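Local structure of MexT protein (Pseudomonas aeruginosa, 6L33) at residues R86-P91 against C100-A105. The protein is a LysR-type transcriptional activator of the MexEF-OprN efflux pump, probably binding DNA through a domain absent from this chain, which holds the regulatory domain. Residues are numbered along the deposited sequence; the frame is centred on the assembly and turned at random.
Sequences RADSAP and CARPHA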
# COMPACT_ATOMS: atom_id res chain seq x y z
N ARG B 86 -9.01 -17.05 -6.34
CA ARG B 86 -9.12 -18.07 -5.30
C ARG B 86 -7.80 -18.81 -5.18
O ARG B 86 -6.95 -18.76 -6.08
CB ARG B 86 -10.27 -19.05 -5.57
CG ARG B 86 -10.24 -19.76 -6.91
CD ARG B 86 -10.92 -21.11 -6.78
NE ARG B 86 -11.78 -21.44 -7.90
CZ ARG B 86 -12.53 -22.53 -7.96
NH1 ARG B 86 -12.53 -23.40 -6.95
NH2 ARG B 86 -13.29 -22.75 -9.02
N ALA B 87 -7.64 -19.50 -4.05
CA ALA B 87 -6.41 -20.21 -3.74
C ALA B 87 -6.62 -21.67 -3.40
O ALA B 87 -5.64 -22.38 -3.14
CB ALA B 87 -5.68 -19.52 -2.58
N ASP B 88 -7.87 -22.15 -3.37
CA ASP B 88 -8.12 -23.54 -3.06
C ASP B 88 -7.82 -24.42 -4.27
O ASP B 88 -7.55 -23.94 -5.37
CB ASP B 88 -9.57 -23.73 -2.60
CG ASP B 88 -10.57 -23.42 -3.70
OD1 ASP B 88 -10.77 -22.23 -4.00
OD2 ASP B 88 -11.14 -24.37 -4.26
N SER B 89 -7.89 -25.73 -4.05
CA SER B 89 -7.52 -26.71 -5.07
C SER B 89 -8.72 -27.47 -5.62
O SER B 89 -8.53 -28.44 -6.36
CB SER B 89 -6.50 -27.70 -4.50
OG SER B 89 -6.93 -28.23 -3.26
N ALA B 90 -9.94 -27.05 -5.30
CA ALA B 90 -11.12 -27.76 -5.75
C ALA B 90 -11.28 -27.60 -7.26
O ALA B 90 -11.16 -26.48 -7.77
CB ALA B 90 -12.37 -27.26 -5.03
N PRO B 91 -11.55 -28.67 -8.00
CA PRO B 91 -11.70 -28.54 -9.45
C PRO B 91 -12.99 -27.83 -9.82
O PRO B 91 -13.97 -27.84 -9.07
CB PRO B 91 -11.72 -30.00 -9.93
CG PRO B 91 -12.34 -30.73 -8.78
CD PRO B 91 -11.80 -30.05 -7.54
N CYS B 100 -21.54 -17.44 -3.12
CA CYS B 100 -22.27 -16.87 -1.99
C CYS B 100 -22.00 -17.61 -0.69
O CYS B 100 -22.23 -17.04 0.39
CB CYS B 100 -23.77 -16.87 -2.30
SG CYS B 100 -24.28 -15.53 -3.39
N ALA B 101 -21.53 -18.86 -0.75
CA ALA B 101 -21.31 -19.65 0.45
C ALA B 101 -19.89 -19.52 1.00
O ALA B 101 -19.67 -19.80 2.18
CB ALA B 101 -21.60 -21.13 0.17
N ARG B 102 -18.94 -19.11 0.18
CA ARG B 102 -17.58 -19.04 0.67
C ARG B 102 -17.30 -17.68 1.29
O ARG B 102 -18.05 -16.73 1.07
CB ARG B 102 -16.61 -19.34 -0.47
CG ARG B 102 -16.56 -20.83 -0.79
CD ARG B 102 -15.73 -21.16 -2.00
NE ARG B 102 -14.33 -20.81 -1.82
CZ ARG B 102 -13.33 -21.37 -2.49
NH1 ARG B 102 -12.08 -20.99 -2.27
NH2 ARG B 102 -13.58 -22.32 -3.39
N PRO B 103 -16.27 -17.57 2.13
CA PRO B 103 -15.92 -16.27 2.70
C PRO B 103 -15.14 -15.42 1.72
O PRO B 103 -14.46 -15.92 0.82
CB PRO B 103 -15.06 -16.64 3.91
CG PRO B 103 -14.41 -17.92 3.51
CD PRO B 103 -15.43 -18.65 2.68
N HIS B 104 -15.25 -14.10 1.90
CA HIS B 104 -14.74 -13.16 0.91
C HIS B 104 -13.76 -12.17 1.53
O HIS B 104 -13.90 -11.77 2.69
CB HIS B 104 -15.89 -12.41 0.24
CG HIS B 104 -16.79 -13.29 -0.55
ND1 HIS B 104 -16.70 -13.40 -1.92
CD2 HIS B 104 -17.78 -14.13 -0.17
CE1 HIS B 104 -17.62 -14.26 -2.35
NE2 HIS B 104 -18.28 -14.72 -1.31
N ALA B 105 -12.77 -11.79 0.73
CA ALA B 105 -11.87 -10.69 1.03
C ALA B 105 -12.25 -9.52 0.13
O ALA B 105 -12.42 -9.69 -1.08
CB ALA B 105 -10.41 -11.08 0.82
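The carboxylate of Asp88 meets the guanidinium of Arg102 at that group's edge, near its plane, with the two flat groups turned 67° apart. Both terminal nitrogens close on one oxygen: Arg102 NH1 is modelled 2.5 Å from Asp88 OD1, a salt bridge so short that its exact length is doubtful, while NH2 reaches the same OD1 at 2.9 Å in a weak, bent bond. A bend at chi3 (64°) turns the end of the Arg102 chain for this forked grip. The other oxygen serves its own loop. Asp88 OD2 turns its syn lone pair to Arg86 NH1, 3.2 Å away and almost in that guanidinium's plane. On the anti side, tilted well out of the carboxylate plane, the backbone N of Ala90 donates to Asp88 OD2 at 3.1 Å, closing an Asx turn. Arg86 and Arg102 stand nearly perpendicular, their guanidinium planes 84° apart, with NH1 of Arg86 3.9 Å from NH2 of Arg102; the shared carboxylate probably offsets their like charges. Glu170 forms a salt bridge with Arg86 NH2, and the carbonyl of Asp148 takes Arg102 NE. This salt-bridge network joins the loop leaving strand 82-86 to the turn between helix 96-101 and strand 103-107, within the periplasmic-binding-protein-like fold of a LysR regulatory domain.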